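Local coordinates for protein transcriptional regulator (Streptococcus pneumoniae, PDB 2GNP) that probably acts as a transcriptional regulator that senses a sugar or sugar-derived ligand through a Rossmann-like sugar-binding domain, at residues Pro29-Asp34 with Ser40-Gln45; Thr182-Val187 with Lys200-Asn205. One frame throughout, in Å; residues are numbered along the deposited sequence.

Both contacts lie at the surface of the same Rossmann-like domain, neither in its core; their nearest atoms are about 18 Å apart, and they share no helix or strand. Contact 1 belongs to a strand-loop-helix connection: the loop after strand 24-28 is tied back to helix 36-54, which it leads into. Contact 2 joins the end of helix 175-183 to the approach to helix 204-207, across the hairpin of strands 188-190 and 193-195. Their chemistry differs accordingly. In contact 1 charge dominates, with one arginine serving two carboxylates and a carbonyl; contact 2 has no hydrogen bond across it and rests on valine methyls.

Contact 1: residues Pro29-Asp34 with Ser40-Gln45; sequences PNEFDD and SERISQ
A surface salt-bridge network of Glu31, Asp34 and Arg42 joins the loop after strand 24-28 to helix 36-54, within one strand-loop-helix connection of the Rossmann-like domain. It centres on Arg42, whose side chain leaves the helix with CG anti to the backbone N (chi1 -162°), then bends at chi2 and chi3 to bring its guanidinium to the loop. Asp34, last residue of a type I turn that starts at Glu31, meets the guanidinium edge-on, the two flat groups nearly coplanar. NH1 of Arg42 donates to OD1 of Asp34 at 2.8 Å, reaching the oxygen on its syn side; Arg42 NH2 is modelled 2.4 Å from Asp34 OD2, in the same salt bridge, a separation too short to be taken at face value. Glu31 comes differently: its CG lies over one guanidinium face, and OE1 is 3.8 Å from Arg42 NH1, a long salt bridge of charges alone, because OE1 lies well out of the guanidinium plane and no N-H points at it. Arg42 NH2 also makes a weak hydrogen bond to the carbonyl O of Pro29, at 3.0 Å. Beside this network, Asn30 turns away to bond Asn254 and Asp252. The backbone N of Glu31 donates almost straight (173°) to Asp34 OD2 over 2.9 Å, from above the carboxylate plane.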
ATOM      1  N   PRO A  29       9.307  -0.059 -17.823  1.00 20.69           N
ATOM      2  CA  PRO A  29      10.526   0.577 -18.293  1.00 22.10           C
ATOM      3  C   PRO A  29      10.412   2.093 -18.239  1.00 21.98           C
ATOM      4  O   PRO A  29       9.288   2.630 -18.371  1.00 24.03           O
ATOM      5  CB  PRO A  29      10.619   0.110 -19.747  1.00 22.80           C
ATOM      6  CG  PRO A  29       9.206  -0.113 -20.172  1.00 24.10           C
ATOM      7  CD  PRO A  29       8.550  -0.707 -18.913  1.00 22.47           C
ATOM      8  N   ASN A  30      11.539   2.769 -18.026  1.00 22.03           N
ATOM      9  CA  ASN A  30      11.545   4.215 -18.080  1.00 23.24           C
ATOM     10  C   ASN A  30      12.051   4.581 -19.487  1.00 24.07           C
ATOM     11  O   ASN A  30      13.019   3.960 -19.953  1.00 24.25           O
ATOM     12  CB  ASN A  30      12.473   4.799 -17.019  1.00 21.90           C
ATOM     13  CG  ASN A  30      11.994   4.500 -15.593  1.00 23.69           C
ATOM     14  OD1 ASN A  30      12.311   3.450 -15.023  1.00 21.35           O
ATOM     15  ND2 ASN A  30      11.194   5.400 -15.047  1.00 20.66           N
ATOM     16  N   GLU A  31      11.408   5.569 -20.117  1.00 24.66           N
ATOM     17  CA  GLU A  31      11.707   6.001 -21.516  1.00 26.77           C
ATOM     18  C   GLU A  31      12.395   7.376 -21.452  1.00 25.57           C
ATOM     19  O   GLU A  31      12.089   8.194 -20.602  1.00 24.52           O
ATOM     20  CB  GLU A  31      10.427   6.082 -22.411  1.00 27.03           C
ATOM     21  CG  GLU A  31       9.771   4.745 -22.902  1.00 29.76           C
ATOM     22  CD  GLU A  31       8.601   4.907 -23.968  1.00 32.25           C
ATOM     23  OE1 GLU A  31       8.295   6.040 -24.446  1.00 41.60           O
ATOM     24  OE2 GLU A  31       7.947   3.883 -24.330  1.00 39.47           O
ATOM     25  N   PHE A  32      13.364   7.619 -22.332  1.00 26.50           N
ATOM     26  CA  PHE A  32      14.068   8.902 -22.317  1.00 27.07           C
ATOM     27  C   PHE A  32      13.115  10.106 -22.430  1.00 26.48           C
ATOM     28  O   PHE A  32      13.358  11.151 -21.813  1.00 26.44           O
ATOM     29  CB  PHE A  32      15.091   8.974 -23.469  1.00 28.07           C
ATOM     30  CG  PHE A  32      15.967  10.207 -23.424  1.00 30.19           C
ATOM     31  CD1 PHE A  32      15.672  11.329 -24.218  1.00 32.60           C
ATOM     32  CD2 PHE A  32      17.078  10.257 -22.581  1.00 31.17           C
ATOM     33  CE1 PHE A  32      16.492  12.481 -24.173  1.00 32.90           C
ATOM     34  CE2 PHE A  32      17.899  11.397 -22.538  1.00 32.40           C
ATOM     35  CZ  PHE A  32      17.609  12.495 -23.329  1.00 32.11           C
ATOM     36  N   ASP A  33      12.064   9.954 -23.245  1.00 26.93           N
ATOM     37  CA  ASP A  33      11.112  11.048 -23.533  1.00 26.90           C
ATOM     38  C   ASP A  33      10.014  11.221 -22.458  1.00 26.92           C
ATOM     39  O   ASP A  33       9.095  12.026 -22.626  1.00 25.15           O
ATOM     40  CB  ASP A  33      10.438  10.779 -24.879  1.00 28.62           C
ATOM     41  CG  ASP A  33      11.351  11.041 -26.039  1.00 31.09           C
ATOM     42  OD1 ASP A  33      12.334  11.790 -25.839  1.00 37.34           O
ATOM     43  OD2 ASP A  33      11.112  10.505 -27.141  1.00 32.94           O
ATOM     44  N   ASP A  34      10.077  10.412 -21.397  1.00 25.74           N
ATOM     45  CA  ASP A  34       9.098  10.497 -20.286  1.00 25.23           C
ATOM     46  C   ASP A  34       9.012  11.848 -19.643  1.00 25.20           C
ATOM     47  O   ASP A  34      10.034  12.541 -19.477  1.00 26.13           O
ATOM     48  CB  ASP A  34       9.377   9.434 -19.185  1.00 24.11           C
ATOM     49  CG  ASP A  34       8.890   8.039 -19.584  1.00 26.46           C
ATOM     50  OD1 ASP A  34       8.167   7.948 -20.615  1.00 27.08           O
ATOM     51  OD2 ASP A  34       9.246   7.045 -18.898  1.00 23.46           O
ATOM     52  N   SER A  40       3.654   8.107 -14.893  1.00 21.63           N
ATOM     53  CA  SER A  40       2.532   7.713 -14.005  1.00 21.66           C
ATOM     54  C   SER A  40       1.387   7.065 -14.787  1.00 21.54           C
ATOM     55  O   SER A  40       0.790   6.092 -14.326  1.00 20.56           O
ATOM     56  CB  SER A  40       2.058   8.929 -13.195  1.00 21.63           C
ATOM     57  OG  SER A  40       0.903   8.590 -12.432  1.00 25.53           O
ATOM     58  N   GLU A  41       1.076   7.563 -15.991  1.00 20.64           N
ATOM     59  CA  GLU A  41       0.073   6.882 -16.815  1.00 21.33           C
ATOM     60  C   GLU A  41       0.458   5.431 -17.133  1.00 20.99           C
ATOM     61  O   GLU A  41      -0.385   4.528 -17.108  1.00 19.74           O
ATOM     62  CB  GLU A  41      -0.184   7.642 -18.135  1.00 22.93           C
ATOM     63  CG  GLU A  41      -1.478   7.249 -18.882  1.00 27.55           C
ATOM     64  CD  GLU A  41      -1.352   6.006 -19.760  1.00 32.42           C
ATOM     65  OE1 GLU A  41      -0.219   5.594 -20.108  1.00 35.27           O
ATOM     66  OE2 GLU A  41      -2.403   5.429 -20.124  1.00 36.14           O
ATOM     67  N   ARG A  42       1.725   5.218 -17.472  1.00 19.46           N
ATOM     68  CA  ARG A  42       2.166   3.909 -17.944  1.00 19.56           C
ATOM     69  C   ARG A  42       2.084   2.898 -16.811  1.00 17.83           C
ATOM     70  O   ARG A  42       1.610   1.794 -17.020  1.00 19.18           O
ATOM     71  CB  ARG A  42       3.589   3.994 -18.449  1.00 19.40           C
ATOM     72  CG  ARG A  42       3.989   2.805 -19.366  1.00 23.92           C
ATOM     73  CD  ARG A  42       5.034   3.241 -20.468  1.00 28.75           C
ATOM     74  NE  ARG A  42       6.200   3.737 -19.811  1.00 33.99           N
ATOM     75  CZ  ARG A  42       6.844   4.854 -20.068  1.00 28.78           C
ATOM     76  NH1 ARG A  42       6.536   5.679 -21.104  1.00 27.95           N
ATOM     77  NH2 ARG A  42       7.840   5.116 -19.279  1.00 25.93           N
ATOM     78  N   ILE A  43       2.515   3.332 -15.627  1.00 18.03           N
ATOM     79  CA  ILE A  43       2.518   2.478 -14.444  1.00 18.38           C
ATOM     80  C   ILE A  43       1.060   2.223 -14.057  1.00 17.77           C
ATOM     81  O   ILE A  43       0.678   1.086 -13.798  1.00 18.32           O
ATOM     82  CB  ILE A  43       3.311   3.125 -13.287  1.00 18.38           C
ATOM     83  CG1 ILE A  43       4.812   3.166 -13.615  1.00 20.09           C
ATOM     84  CG2 ILE A  43       3.056   2.384 -11.960  1.00 20.66           C
ATOM     85  CD1 ILE A  43       5.617   4.024 -12.673  1.00 23.21           C
ATOM     86  N   SER A  44       0.268   3.277 -14.049  1.00 16.86           N
ATOM     87  CA  SER A  44      -1.145   3.161 -13.655  1.00 17.19           C
ATOM     88  C   SER A  44      -1.938   2.245 -14.552  1.00 18.25           C
ATOM     89  O   SER A  44      -2.837   1.529 -14.074  1.00 17.99           O
ATOM     90  CB  SER A  44      -1.829   4.532 -13.586  1.00 16.26           C
ATOM     91  OG  SER A  44      -1.239   5.351 -12.626  1.00 18.90           O
ATOM     92  N   GLN A  45      -1.673   2.263 -15.871  1.00 19.10           N
ATOM     93  CA  GLN A  45      -2.428   1.397 -16.785  1.00 20.65           C
ATOM     94  C   GLN A  45      -2.086  -0.076 -16.574  1.00 19.62           C
ATOM     95  O   GLN A  45      -2.938  -0.948 -16.641  1.00 20.32           O
ATOM     96  CB  GLN A  45      -2.165   1.832 -18.249  1.00 21.93           C
ATOM     97  CG  GLN A  45      -3.001   1.094 -19.228  1.00 26.89           C
ATOM     98  CD  GLN A  45      -4.505   1.327 -19.003  1.00 31.00           C
ATOM     99  OE1 GLN A  45      -5.244   0.381 -18.754  1.00 37.67           O
ATOM    100  NE2 GLN A  45      -4.938   2.579 -19.053  1.00 31.25           N
TER

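Contact 2: residues Thr182-Val187 with Lys200-Asn205; sequences TKVKTV and KEVYEN
Val184 meets Val202 tip to tip where a Schellman motif ends helix 175-183, and this small apolar contact joins that helix end to the segment leading into helix 204-207. The two segments flank the hairpin of strands 188-190 and 193-195. Val184 is the first residue to leave helical geometry, and Lys185, with positive phi, is the C-prime residue; Thr186 N reaches back to Leu181 O, and Lys185 N makes a hydrogen bond to Thr182 O at 2.9 Å. Followed outward, the CB of Val184 already touches both methyls of its partner, lying 3.6 Å from Val202 CG1 and 3.8 Å from Val202 CG2. From there the side chain forks. Its CG1 packs against Val202 CG2 at 3.9 Å. The other branch, CG2, is held between the backbone N and the carbonyl carbon and points at Val202 CG1, which occupies the same kind of position on its own residue (chi1 48°). Val184 CG2 also grazes the CB of Tyr203, the N-cap residue of helix 204-207, at 4.4 Å. Beyond CB the tyrosine leads away from 182-187 and rests on Glu180 and Leu181. Val184 CG2 and Val202 CG1 stand 3.2 Å apart, closer than normal van der Waals contact, so this pair is strained or imprecisely placed.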
ATOM      1  N   THR A 182      12.063   8.597  14.227  1.00 19.16           N
ATOM      2  CA  THR A 182      13.388   8.910  13.667  1.00 19.32           C
ATOM      3  C   THR A 182      14.457   8.167  14.483  1.00 19.39           C
ATOM      4  O   THR A 182      15.391   7.580  13.917  1.00 18.89           O
ATOM      5  CB  THR A 182      13.617  10.433  13.647  1.00 20.34           C
ATOM      6  OG1 THR A 182      12.652  11.017  12.757  1.00 19.12           O
ATOM      7  CG2 THR A 182      15.035  10.782  13.127  1.00 19.60           C
ATOM      8  N   LYS A 183      14.278   8.135  15.805  1.00 21.68           N
ATOM      9  CA  LYS A 183      15.262   7.448  16.663  1.00 23.04           C
ATOM     10  C   LYS A 183      15.418   5.972  16.288  1.00 22.61           C
ATOM     11  O   LYS A 183      16.531   5.420  16.314  1.00 21.58           O
ATOM     12  CB  LYS A 183      14.906   7.596  18.146  1.00 24.04           C
ATOM     13  CG  LYS A 183      16.095   7.339  19.067  1.00 29.40           C
ATOM     14  CD  LYS A 183      15.666   6.815  20.458  1.00 36.26           C
ATOM     15  CE  LYS A 183      15.451   7.939  21.470  1.00 40.34           C
ATOM     16  NZ  LYS A 183      15.604   7.439  22.896  1.00 39.98           N
ATOM     17  N   VAL A 184      14.305   5.321  15.928  1.00 21.60           N
ATOM     18  CA  VAL A 184      14.347   3.902  15.525  1.00 22.62           C
ATOM     19  C   VAL A 184      14.581   3.690  14.034  1.00 20.76           C
ATOM     20  O   VAL A 184      14.426   2.558  13.520  1.00 21.95           O
ATOM     21  CB  VAL A 184      13.106   3.099  16.003  1.00 23.64           C
ATOM     22  CG1 VAL A 184      13.033   3.086  17.538  1.00 26.47           C
ATOM     23  CG2 VAL A 184      11.823   3.659  15.374  1.00 25.45           C
ATOM     24  N   LYS A 185      14.958   4.765  13.345  1.00 18.81           N
ATOM     25  CA  LYS A 185      15.415   4.692  11.969  1.00 19.04           C
ATOM     26  C   LYS A 185      14.287   4.215  11.068  1.00 17.90           C
ATOM     27  O   LYS A 185      14.465   3.311  10.270  1.00 16.72           O
ATOM     28  CB  LYS A 185      16.631   3.750  11.846  1.00 19.52           C
ATOM     29  CG  LYS A 185      17.905   4.295  12.592  1.00 22.30           C
ATOM     30  CD  LYS A 185      19.012   3.243  12.578  1.00 21.96           C
ATOM     31  CE  LYS A 185      19.880   3.284  13.852  1.00 28.26           C
ATOM     32  NZ  LYS A 185      20.440   4.632  13.961  1.00 25.77           N
ATOM     33  N   THR A 186      13.110   4.815  11.252  1.00 16.60           N
ATOM     34  CA  THR A 186      11.976   4.511  10.365  1.00 15.86           C
ATOM     35  C   THR A 186      12.344   4.865   8.933  1.00 14.70           C
ATOM     36  O   THR A 186      12.964   5.950   8.653  1.00 15.56           O
ATOM     37  CB  THR A 186      10.750   5.313  10.834  1.00 14.66           C
ATOM     38  OG1 THR A 186      10.419   4.837  12.144  1.00 16.50           O
ATOM     39  CG2 THR A 186       9.529   5.107   9.903  1.00 16.35           C
ATOM     40  N   VAL A 187      11.943   4.018   7.981  1.00 14.42           N
ATOM     41  CA  VAL A 187      12.236   4.282   6.587  1.00 16.63           C
ATOM     42  C   VAL A 187      10.972   4.466   5.721  1.00 16.52           C
ATOM     43  O   VAL A 187      11.052   4.974   4.600  1.00 17.69           O
ATOM     44  CB  VAL A 187      13.171   3.227   5.925  1.00 18.84           C
ATOM     45  CG1 VAL A 187      14.546   3.108   6.686  1.00 19.59           C
ATOM     46  CG2 VAL A 187      12.506   1.898   5.806  1.00 21.46           C
ATOM     47  N   LYS A 200      10.430  -4.134   9.687  1.00 20.18           N
ATOM     48  CA  LYS A 200       9.835  -4.356  11.004  1.00 20.52           C
ATOM     49  C   LYS A 200       9.200  -3.101  11.613  1.00 21.42           C
ATOM     50  O   LYS A 200       9.781  -2.028  11.541  1.00 18.87           O
ATOM     51  CB  LYS A 200      10.902  -4.967  11.935  1.00 22.57           C
ATOM     52  CG  LYS A 200      10.785  -6.510  11.959  1.00 26.60           C
ATOM     53  CD  LYS A 200      10.150  -7.146  10.657  1.00 30.23           C
ATOM     54  CE  LYS A 200       8.631  -7.601  10.770  1.00 32.01           C
ATOM     55  NZ  LYS A 200       7.513  -6.904   9.929  1.00 20.60           N
ATOM     56  N   GLU A 201       8.017  -3.268  12.218  1.00 21.48           N
ATOM     57  CA  GLU A 201       7.286  -2.200  12.885  1.00 22.29           C
ATOM     58  C   GLU A 201       7.835  -1.929  14.294  1.00 25.02           C
ATOM     59  O   GLU A 201       7.404  -2.531  15.283  1.00 26.79           O
ATOM     60  CB  GLU A 201       5.769  -2.505  12.915  1.00 21.69           C
ATOM     61  CG  GLU A 201       4.899  -1.280  13.200  1.00 20.48           C
ATOM     62  CD  GLU A 201       3.416  -1.615  13.266  1.00 19.39           C
ATOM     63  OE1 GLU A 201       3.116  -2.826  13.149  1.00 19.71           O
ATOM     64  OE2 GLU A 201       2.610  -0.682  13.444  1.00 16.00           O
ATOM     65  N   VAL A 202       8.767  -0.983  14.393  1.00 27.53           N
ATOM     66  CA  VAL A 202       9.633  -0.974  15.596  1.00 28.41           C
ATOM     67  C   VAL A 202       9.047  -0.220  16.789  1.00 27.27           C
ATOM     68  O   VAL A 202       9.155  -0.692  17.929  1.00 28.44           O
ATOM     69  CB  VAL A 202      11.093  -0.583  15.245  1.00 29.38           C
ATOM     70  CG1 VAL A 202      11.091   0.670  14.370  1.00 30.08           C
ATOM     71  CG2 VAL A 202      12.003  -0.490  16.528  1.00 29.36           C
ATOM     72  N   TYR A 203       8.348   0.893  16.531  1.00 25.73           N
ATOM     73  CA  TYR A 203       7.816   1.737  17.594  1.00 23.30           C
ATOM     74  C   TYR A 203       6.410   1.290  18.101  1.00 22.73           C
ATOM     75  O   TYR A 203       5.335   1.708  17.602  1.00 21.07           O
ATOM     76  CB  TYR A 203       7.818   3.187  17.128  1.00 24.74           C
ATOM     77  CG  TYR A 203       7.381   4.193  18.150  1.00 25.10           C
ATOM     78  CD1 TYR A 203       6.673   5.334  17.764  1.00 22.89           C
ATOM     79  CD2 TYR A 203       7.698   4.035  19.507  1.00 27.05           C
ATOM     80  CE1 TYR A 203       6.260   6.279  18.689  1.00 27.92           C
ATOM     81  CE2 TYR A 203       7.283   4.981  20.425  1.00 28.79           C
ATOM     82  CZ  TYR A 203       6.565   6.089  20.005  1.00 25.91           C
ATOM     83  OH  TYR A 203       6.151   7.033  20.896  1.00 30.01           O
ATOM     84  N   GLU A 204       6.452   0.468  19.137  1.00 20.73           N
ATOM     85  CA  GLU A 204       5.251  -0.214  19.654  1.00 21.81           C
ATOM     86  C   GLU A 204       4.136   0.720  20.171  1.00 21.14           C
ATOM     87  O   GLU A 204       2.927   0.429  19.989  1.00 20.58           O
ATOM     88  CB  GLU A 204       5.689  -1.174  20.763  1.00 22.33           C
ATOM     89  CG  GLU A 204       4.638  -2.073  21.303  1.00 25.60           C
ATOM     90  CD  GLU A 204       5.224  -2.920  22.416  1.00 32.26           C
ATOM     91  OE1 GLU A 204       5.028  -2.555  23.587  1.00 34.93           O
ATOM     92  OE2 GLU A 204       5.938  -3.891  22.091  1.00 37.01           O
ATOM     93  N   ASN A 205       4.500   1.814  20.834  1.00 21.11           N
ATOM     94  CA  ASN A 205       3.519   2.791  21.286  1.00 21.91           C
ATOM     95  C   ASN A 205       2.576   3.320  20.182  1.00 20.49           C
ATOM     96  O   ASN A 205       1.353   3.445  20.374  1.00 22.03           O
ATOM     97  CB  ASN A 205       4.196   3.962  22.013  1.00 22.74           C
ATOM     98  CG  ASN A 205       3.190   4.947  22.616  1.00 25.56           C
ATOM     99  OD1 ASN A 205       2.653   5.830  21.944  1.00 27.48           O
ATOM    100  ND2 ASN A 205       2.953   4.815  23.924  1.00 32.56           N
TER